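Local coordinates for protein manganese lipoxygenase (Gaeumannomyces graminis, PDB 5FX8) that oxidises linoleic and alpha-linolenic acids with molecular oxygen at a manganese centre, giving 11S- and 13R-hydroperoxy fatty acids, at residues A[148-152]-A[153-157]; A[270-273]-A[274-278]; A[522-526]-A[527-531]. All coordinates share one frame; numbering follows the deposited sequence.

Contact 1: residues A[148-152]-A[153-157]. With NAG (2-acetamido-2-deoxy-beta-D-glucopyranose), chain D.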
loop_
_atom_site.group_PDB
_atom_site.type_symbol
_atom_site.label_atom_id
_atom_site.label_comp_id
_atom_site.label_asym_id
_atom_site.label_seq_id
_atom_site.Cartn_x
_atom_site.Cartn_y
_atom_site.Cartn_z
ATOM N N GLU A 148 -5.115 8.562 -8.442
ATOM C CA GLU A 148 -4.699 8.236 -9.802
ATOM C C GLU A 148 -5.764 7.482 -10.590
ATOM O O GLU A 148 -5.569 7.237 -11.786
ATOM C CB GLU A 148 -3.392 7.436 -9.755
ATOM C CG GLU A 148 -3.507 6.038 -9.132
ATOM C CD GLU A 148 -3.246 5.914 -7.588
ATOM O OE1 GLU A 148 -3.718 6.717 -6.739
ATOM O OE2 GLU A 148 -2.570 4.930 -7.218
ATOM N N GLY A 149 -6.889 7.127 -9.976
ATOM C CA GLY A 149 -7.899 6.347 -10.651
ATOM C C GLY A 149 -7.479 4.915 -10.869
ATOM O O GLY A 149 -6.338 4.551 -10.584
ATOM N N ILE A 150 -8.380 4.085 -11.369
ATOM C CA ILE A 150 -8.038 2.705 -11.672
ATOM C C ILE A 150 -7.506 2.633 -13.095
ATOM O O ILE A 150 -7.624 3.589 -13.861
ATOM C CB ILE A 150 -9.243 1.773 -11.486
ATOM C CG1 ILE A 150 -10.252 2.008 -12.601
ATOM C CG2 ILE A 150 -9.889 1.997 -10.155
ATOM C CD1 ILE A 150 -11.286 0.943 -12.669
ATOM N N SER A 151 -6.966 1.475 -13.459
ATOM C CA SER A 151 -6.188 1.289 -14.674
ATOM C C SER A 151 -6.919 1.758 -15.922
ATOM O O SER A 151 -8.003 1.258 -16.263
ATOM C CB SER A 151 -5.815 -0.178 -14.827
ATOM O OG SER A 151 -4.814 -0.326 -15.810
ATOM N N LYS A 152 -6.282 2.697 -16.617
ATOM C CA LYS A 152 -6.763 3.127 -17.916
ATOM C C LYS A 152 -6.790 1.930 -18.835
ATOM O O LYS A 152 -5.764 1.279 -19.042
ATOM C CB LYS A 152 -5.881 4.230 -18.484
ATOM C CG LYS A 152 -6.410 5.634 -18.259
ATOM C CD LYS A 152 -5.911 6.248 -16.972
ATOM C CE LYS A 152 -6.086 7.772 -17.004
ATOM N NZ LYS A 152 -5.595 8.486 -15.788
ATOM N N GLY A 153 -7.988 1.619 -19.329
ATOM C CA GLY A 153 -8.214 0.548 -20.254
ATOM C C GLY A 153 -8.682 -0.725 -19.615
ATOM O O GLY A 153 -9.067 -1.648 -20.329
ATOM N N MET A 154 -8.661 -0.808 -18.293
ATOM C CA MET A 154 -9.080 -2.037 -17.644
ATOM C C MET A 154 -10.587 -2.246 -17.780
ATOM O O MET A 154 -11.047 -3.392 -17.829
ATOM C CB MET A 154 -8.629 -2.009 -16.177
ATOM C CG MET A 154 -8.764 -3.321 -15.414
ATOM S SD MET A 154 -7.682 -4.613 -16.050
ATOM C CE MET A 154 -6.110 -3.961 -15.592
ATOM N N LEU A 155 -11.367 -1.169 -17.889
ATOM C CA LEU A 155 -12.803 -1.324 -18.086
ATOM C C LEU A 155 -13.192 -1.356 -19.559
ATOM O O LEU A 155 -13.999 -2.198 -19.969
ATOM C CB LEU A 155 -13.552 -0.208 -17.373
ATOM C CG LEU A 155 -13.551 -0.316 -15.854
ATOM C CD1 LEU A 155 -14.079 0.952 -15.270
ATOM C CD2 LEU A 155 -14.414 -1.485 -15.442
ATOM N N SER A 156 -12.610 -0.468 -20.366
ATOM C CA SER A 156 -12.944 -0.397 -21.783
ATOM C C SER A 156 -12.647 -1.695 -22.503
ATOM O O SER A 156 -13.362 -2.069 -23.437
ATOM C CB SER A 156 -12.160 0.715 -22.445
ATOM O OG SER A 156 -12.112 1.816 -21.596
ATOM N N ASN A 157 -11.563 -2.363 -22.130
ATOM C CA ASN A 157 -11.032 -3.467 -22.913
ATOM C C ASN A 157 -11.080 -4.761 -22.126
ATOM O O ASN A 157 -10.269 -5.655 -22.348
ATOM C CB ASN A 157 -9.611 -3.162 -23.372
ATOM C CG ASN A 157 -9.494 -1.803 -24.008
ATOM O OD1 ASN A 157 -10.474 -1.271 -24.505
ATOM N ND2 ASN A 157 -8.288 -1.230 -23.996
HETATM C C1 NAG D . -7.983 0.048 -24.590
HETATM C C2 NAG D . -8.065 0.001 -26.131
HETATM C C3 NAG D . -7.726 1.359 -26.741
HETATM C C4 NAG D . -8.501 2.476 -26.059
HETATM C C5 NAG D . -8.299 2.382 -24.559
HETATM C C6 NAG D . -9.036 3.449 -23.793
HETATM C C7 NAG D . -7.620 -2.141 -27.247
HETATM C C8 NAG D . -6.564 -3.066 -27.757
HETATM N N2 NAG D . -7.185 -1.020 -26.670
HETATM O O3 NAG D . -8.045 1.331 -28.127
HETATM O O4 NAG D . -8.049 3.744 -26.522
HETATM O O5 NAG D . -8.780 1.113 -24.101
HETATM O O6 NAG D . -10.377 3.066 -23.554
HETATM O O7 NAG D . -8.808 -2.400 -27.341
#

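Contact 2: residues A[270-273]-A[274-278]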
loop_
_atom_site.group_PDB
_atom_site.type_symbol
_atom_site.label_atom_id
_atom_site.label_comp_id
_atom_site.label_asym_id
_atom_site.label_seq_id
_atom_site.Cartn_x
_atom_site.Cartn_y
_atom_site.Cartn_z
ATOM N N ASP A 270 -18.967 -18.505 -21.631
ATOM C CA ASP A 270 -18.169 -19.531 -20.978
ATOM C C ASP A 270 -16.713 -19.111 -20.882
ATOM O O ASP A 270 -16.080 -19.283 -19.837
ATOM C CB ASP A 270 -18.279 -20.855 -21.714
ATOM C CG ASP A 270 -19.610 -21.531 -21.498
ATOM O OD1 ASP A 270 -20.372 -21.104 -20.611
ATOM O OD2 ASP A 270 -19.891 -22.504 -22.224
ATOM N N TRP A 271 -16.152 -18.576 -21.967
ATOM C CA TRP A 271 -14.750 -18.194 -21.923
ATOM C C TRP A 271 -14.555 -17.025 -20.992
ATOM O O TRP A 271 -13.603 -17.003 -20.206
ATOM C CB TRP A 271 -14.229 -17.850 -23.312
ATOM C CG TRP A 271 -12.858 -17.230 -23.314
ATOM C CD1 TRP A 271 -12.555 -15.981 -23.704
ATOM C CD2 TRP A 271 -11.621 -17.825 -22.881
ATOM N NE1 TRP A 271 -11.205 -15.740 -23.567
ATOM C CE2 TRP A 271 -10.608 -16.856 -23.062
ATOM C CE3 TRP A 271 -11.268 -19.074 -22.362
ATOM C CZ2 TRP A 271 -9.280 -17.091 -22.748
ATOM C CZ3 TRP A 271 -9.932 -19.312 -22.058
ATOM C CH2 TRP A 271 -8.958 -18.328 -22.253
ATOM N N LEU A 272 -15.462 -16.056 -21.047
ATOM C CA LEU A 272 -15.353 -14.929 -20.136
ATOM C C LEU A 272 -15.412 -15.397 -18.688
ATOM O O LEU A 272 -14.621 -14.946 -17.853
ATOM C CB LEU A 272 -16.438 -13.908 -20.443
ATOM C CG LEU A 272 -16.525 -12.714 -19.504
ATOM C CD1 LEU A 272 -15.240 -11.970 -19.422
ATOM C CD2 LEU A 272 -17.590 -11.784 -19.965
ATOM N N LEU A 273 -16.289 -16.358 -18.388
ATOM C CA LEU A 273 -16.402 -16.856 -17.023
ATOM C C LEU A 273 -15.176 -17.647 -16.618
ATOM O O LEU A 273 -14.817 -17.676 -15.440
ATOM C CB LEU A 273 -17.649 -17.723 -16.862
ATOM C CG LEU A 273 -17.935 -18.143 -15.417
ATOM C CD1 LEU A 273 -18.118 -16.928 -14.565
ATOM C CD2 LEU A 273 -19.162 -18.965 -15.366
ATOM N N ALA A 274 -14.546 -18.319 -17.571
ATOM C CA ALA A 274 -13.318 -19.021 -17.258
ATOM C C ALA A 274 -12.234 -18.033 -16.871
ATOM O O ALA A 274 -11.492 -18.247 -15.902
ATOM C CB ALA A 274 -12.894 -19.866 -18.445
ATOM N N LYS A 275 -12.147 -16.927 -17.603
ATOM C CA LYS A 275 -11.160 -15.936 -17.243
ATOM C C LYS A 275 -11.476 -15.326 -15.896
ATOM O O LYS A 275 -10.559 -15.020 -15.142
ATOM C CB LYS A 275 -11.065 -14.866 -18.315
ATOM C CG LYS A 275 -10.477 -15.374 -19.580
ATOM C CD LYS A 275 -10.248 -14.238 -20.528
ATOM C CE LYS A 275 -11.523 -13.669 -21.057
ATOM N NZ LYS A 275 -11.179 -12.486 -21.862
ATOM N N ILE A 276 -12.755 -15.163 -15.562
ATOM C CA ILE A 276 -13.107 -14.643 -14.247
ATOM C C ILE A 276 -12.705 -15.624 -13.147
ATOM O O ILE A 276 -12.165 -15.221 -12.104
ATOM C CB ILE A 276 -14.604 -14.296 -14.176
ATOM C CG1 ILE A 276 -14.929 -13.147 -15.127
ATOM C CG2 ILE A 276 -14.964 -13.832 -12.787
ATOM C CD1 ILE A 276 -16.349 -12.708 -15.108
ATOM N N MET A 277 -12.940 -16.921 -13.351
ATOM C CA MET A 277 -12.542 -17.880 -12.327
ATOM C C MET A 277 -11.030 -17.884 -12.131
ATOM O O MET A 277 -10.532 -17.916 -10.992
ATOM C CB MET A 277 -13.053 -19.271 -12.686
ATOM C CG MET A 277 -14.540 -19.346 -12.720
ATOM S SD MET A 277 -15.184 -21.007 -12.985
ATOM C CE MET A 277 -14.928 -21.266 -14.723
ATOM N N PHE A 278 -10.283 -17.848 -13.231
ATOM C CA PHE A 278 -8.837 -17.749 -13.114
ATOM C C PHE A 278 -8.434 -16.479 -12.391
ATOM O O PHE A 278 -7.501 -16.493 -11.597
ATOM C CB PHE A 278 -8.188 -17.816 -14.490
ATOM C CG PHE A 278 -6.686 -17.682 -14.470
ATOM C CD1 PHE A 278 -6.077 -16.440 -14.452
ATOM C CD2 PHE A 278 -5.883 -18.805 -14.531
ATOM C CE1 PHE A 278 -4.732 -16.322 -14.461
ATOM C CE2 PHE A 278 -4.520 -18.688 -14.542
ATOM C CZ PHE A 278 -3.949 -17.426 -14.502
#

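Contact 3: residues A[522-526]-A[527-531]. With NAG (2-acetamido-2-deoxy-beta-D-glucopyranose), chain K.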
loop_
_atom_site.group_PDB
_atom_site.type_symbol
_atom_site.label_atom_id
_atom_site.label_comp_id
_atom_site.label_asym_id
_atom_site.label_seq_id
_atom_site.Cartn_x
_atom_site.Cartn_y
_atom_site.Cartn_z
ATOM N N TRP A 522 -22.508 -14.999 -10.937
ATOM C CA TRP A 522 -21.272 -15.407 -10.293
ATOM C C TRP A 522 -20.611 -14.242 -9.590
ATOM O O TRP A 522 -19.798 -14.447 -8.696
ATOM C CB TRP A 522 -20.342 -16.044 -11.325
ATOM C CG TRP A 522 -20.734 -17.477 -11.705
ATOM C CD1 TRP A 522 -20.249 -18.627 -11.151
ATOM C CD2 TRP A 522 -21.688 -17.892 -12.700
ATOM N NE1 TRP A 522 -20.830 -19.726 -11.737
ATOM C CE2 TRP A 522 -21.723 -19.302 -12.685
ATOM C CE3 TRP A 522 -22.519 -17.212 -13.599
ATOM C CZ2 TRP A 522 -22.557 -20.040 -13.535
ATOM C CZ3 TRP A 522 -23.346 -17.956 -14.448
ATOM C CH2 TRP A 522 -23.356 -19.343 -14.401
ATOM N N LEU A 523 -20.980 -13.079 -9.917
ATOM C CA LEU A 523 -20.278 -11.888 -9.493
ATOM C C LEU A 523 -20.932 -11.294 -8.260
ATOM O O LEU A 523 -22.081 -11.587 -7.961
ATOM C CB LEU A 523 -20.268 -10.869 -10.635
ATOM C CG LEU A 523 -19.406 -11.229 -11.836
ATOM C CD1 LEU A 523 -19.513 -10.173 -12.872
ATOM C CD2 LEU A 523 -17.976 -11.312 -11.364
ATOM N N PRO A 524 -20.242 -10.447 -7.510
ATOM C CA PRO A 524 -20.887 -9.835 -6.348
ATOM C C PRO A 524 -22.043 -8.931 -6.747
ATOM O O PRO A 524 -22.109 -8.409 -7.861
ATOM C CB PRO A 524 -19.753 -9.030 -5.710
ATOM C CG PRO A 524 -18.783 -8.811 -6.815
ATOM C CD PRO A 524 -18.818 -10.077 -7.578
ATOM N N ASN A 525 -22.962 -8.737 -5.814
ATOM C CA ASN A 525 -24.028 -7.777 -6.029
ATOM C C ASN A 525 -23.508 -6.370 -5.739
ATOM O O ASN A 525 -22.341 -6.175 -5.427
ATOM C CB ASN A 525 -25.233 -8.136 -5.177
ATOM C CG ASN A 525 -24.948 -8.038 -3.712
ATOM O OD1 ASN A 525 -24.306 -7.108 -3.250
ATOM N ND2 ASN A 525 -25.438 -8.999 -2.961
ATOM N N GLU A 526 -24.384 -5.378 -5.811
ATOM C CA GLU A 526 -23.935 -3.995 -5.691
ATOM C C GLU A 526 -23.215 -3.742 -4.371
ATOM O O GLU A 526 -22.150 -3.124 -4.343
ATOM C CB GLU A 526 -25.128 -3.054 -5.839
ATOM C CG GLU A 526 -25.821 -3.124 -7.193
ATOM C CD GLU A 526 -26.683 -4.364 -7.397
ATOM O OE1 GLU A 526 -26.857 -5.171 -6.459
ATOM O OE2 GLU A 526 -27.187 -4.532 -8.522
ATOM N N ARG A 527 -23.789 -4.209 -3.269
ATOM C CA ARG A 527 -23.197 -3.970 -1.962
ATOM C C ARG A 527 -21.871 -4.707 -1.823
ATOM O O ARG A 527 -20.892 -4.171 -1.287
ATOM C CB ARG A 527 -24.183 -4.405 -0.884
ATOM C CG ARG A 527 -23.593 -4.491 0.481
ATOM C CD ARG A 527 -24.099 -3.395 1.338
ATOM N NE ARG A 527 -25.516 -3.584 1.593
ATOM C CZ ARG A 527 -26.242 -2.805 2.384
ATOM N NH1 ARG A 527 -25.682 -1.774 3.001
ATOM N NH2 ARG A 527 -27.528 -3.063 2.556
ATOM N N GLN A 528 -21.827 -5.940 -2.312
ATOM C CA GLN A 528 -20.629 -6.738 -2.194
ATOM C C GLN A 528 -19.514 -6.171 -3.055
ATOM O O GLN A 528 -18.349 -6.187 -2.650
ATOM C CB GLN A 528 -20.951 -8.180 -2.569
ATOM C CG GLN A 528 -22.040 -8.764 -1.722
ATOM C CD GLN A 528 -22.589 -10.068 -2.228
ATOM O OE1 GLN A 528 -22.759 -10.275 -3.426
ATOM N NE2 GLN A 528 -22.884 -10.963 -1.306
ATOM N N ALA A 529 -19.867 -5.649 -4.235
ATOM C CA ALA A 529 -18.905 -5.048 -5.144
ATOM C C ALA A 529 -18.328 -3.769 -4.567
ATOM O O ALA A 529 -17.116 -3.531 -4.645
ATOM C CB ALA A 529 -19.572 -4.761 -6.481
ATOM N N VAL A 530 -19.187 -2.927 -3.997
ATOM C CA VAL A 530 -18.695 -1.741 -3.310
ATOM C C VAL A 530 -17.805 -2.140 -2.151
ATOM O O VAL A 530 -16.846 -1.440 -1.819
ATOM C CB VAL A 530 -19.875 -0.863 -2.853
ATOM C CG1 VAL A 530 -19.402 0.302 -2.066
ATOM C CG2 VAL A 530 -20.603 -0.361 -4.048
ATOM N N GLU A 531 -18.086 -3.276 -1.533
ATOM C CA GLU A 531 -17.318 -3.662 -0.363
ATOM C C GLU A 531 -15.957 -4.206 -0.766
ATOM O O GLU A 531 -14.968 -4.039 -0.036
ATOM C CB GLU A 531 -18.116 -4.677 0.451
ATOM C CG GLU A 531 -18.231 -4.367 1.929
ATOM C CD GLU A 531 -18.659 -2.936 2.222
ATOM O OE1 GLU A 531 -19.880 -2.664 2.200
ATOM O OE2 GLU A 531 -17.772 -2.087 2.497
HETATM C C1 NAG K . -20.411 3.120 4.807
HETATM C C2 NAG K . -20.117 1.734 4.298
HETATM C C3 NAG K . -20.219 0.728 5.432
HETATM C C4 NAG K . -19.298 1.142 6.562
HETATM C C5 NAG K . -19.662 2.545 6.989
HETATM C C6 NAG K . -18.750 3.095 8.044
HETATM C C7 NAG K . -20.677 0.785 2.109
HETATM C C8 NAG K . -21.759 0.564 1.109
HETATM N N2 NAG K . -21.038 1.406 3.230
HETATM O O3 NAG K . -19.803 -0.549 4.982
HETATM O O4 NAG K . -19.422 0.240 7.651
HETATM O O5 NAG K . -19.553 3.425 5.867
HETATM O O6 NAG K . -19.117 4.440 8.304
HETATM O O7 NAG K . -19.541 0.403 1.922
#

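Contact 1: residues A[148-152]-A[153-157]
S151 and M154 close a tight reversal of the chain through one backbone hydrogen bond: M154 N donates to S151 O at 3.0 Å. The two residues between them fix the turn type. K152 and G153 take the backbone angles of a type II beta turn, with glycine at the position of positive phi (97°). A second bond, from N157 N to G153 O at 3.2 Å, carries the chain through one helix-like turn.

Side-chain packing flanks the reversal. S151 CB meets M154 CB at 3.6 Å, and the bends along the M154 chain bring its CE back beside the serine. The apolar pair I150 and L155 cross at about a right angle, I150 CD1 touching L155 CD1 at 3.8 Å.

The third element is the N-linked sugar, bonded covalently at N157 ND2. Its O6 shares a 2.9 Å hydrogen bond with S156 OG, which ties the sugar to the peptide at a second point.

All this lies in the loop from helix 86-124 to helix 161-166, where S151 bonds by its backbone to K488 of helix 485-490 and by OG to V603 O.

Contact 2: residues A[270-273]-A[274-278]
D270 to M277 are joined by four successive i to i+4 backbone hydrogen bonds, in which the carbonyl oxygens of D270, W271, L272 and L273 accept from the amides of A274, K275, I276 and M277. The donor-acceptor distances vary little, from 2.9 Å for A274 N to D270 O to 3.0 Å for K275 N to W271 O. With F278 N bonded to A274 O as well, residues 270-278 are uninterrupted alpha helix.

The main side-chain contact, W271 with K275, joins residues one helical turn apart. The lysine's methylene chain crosses the indole obliquely, and CG stands over the six-membered ring, 4.0 Å from its centroid and 23° off the normal, which defines a CH-pi contact over the face. Further out, K275 CE comes to 3.3 Å from W271 NE1. A bend at chi3 (-70°) in an otherwise extended chain carries NZ along the indole to its nitrogen side. Both polar ends then reach the same acid: D161 OD1 accepts a hydrogen bond from NE1 and forms a salt bridge with NZ, consistent with a shared carboxylate that holds the two polar ends side by side.

The same four-residue spacing gives apolar contacts, with L272 CG 4.4 Å from I276 CD1 and L273 CG 4.4 Å from M277 CE. W271 and A274 also rest on I252 of strand 246-253.

This is the opening part of helix 268-305, the long core helix of the lipoxygenase fold that farther along supplies the manganese ligands H290 and H294.

Contact 3: residues A[522-526]-A[527-531]
N525 and Q528 lay their side-chain amides over one another: the planes are 11° apart and stacked, although the two chains run at about a right angle. Each amide oxygen takes the other residue's backbone N-H. Q528 OE1 accepts from N525 N at 2.8 Å, in the carbonyl plane on a lone pair, and the bond is almost straight (N-H...O 176°). In return N525 OD1 accepts from Q528 N at 2.9 Å, the donor this time tilted from the carbonyl plane. The asparagine can turn back in this way because CG sits between the backbone N and the carbonyl carbon (chi1 64°), which swings OD1 over the start of the helix. Q528 CG lies beside its own N, and its chain then extends to reach N525.

The reciprocal pair is a capping box at the N terminus of helix 526-539, with N525 as N-cap. It gives the Q528 amide, one of the first-turn N-H groups, a side-chain acceptor. The regular pattern follows directly: A529 N bonds to N525 O at 2.8 Å, and V530 N to E526 O at 3.0 Å.

Beside the box, P524 leans on the first turn, its CB 3.5 Å from Q528 CB and its CG 4.1 Å from A529 CB. E526 packs on F119 and I122 of helix 86-124, while its OE2 accepts from F128 N. R527 reaches A105 of the second subunit, and V530 CG1 lies 4.0 Å from C8 of an N-acetylglucosamine, a sugar that is hydrogen-bonded to Y112 OH of that subunit.

Followed from the N terminus, the three contacts come in series, and none nests in or crosses another. Contact 1 closes a tight turn in the connection between helices 86-124 and 161-166. Contact 2 closes no loop, being consecutive turns near the start of helix 268-305, and contact 3 closes the turn that leads into helix 526-539. Contact 1 stays apart from the others, its nearest atoms about 7 Å from contact 2 and about 10 Å from contact 3. Contacts 2 and 3 do meet: L273 CD2 packs 3.7 Å from W522 CE2, and I276 CG2 4.2 Å from L523 CD2, so the late loop before helix 526-539 lies against helix 268-305.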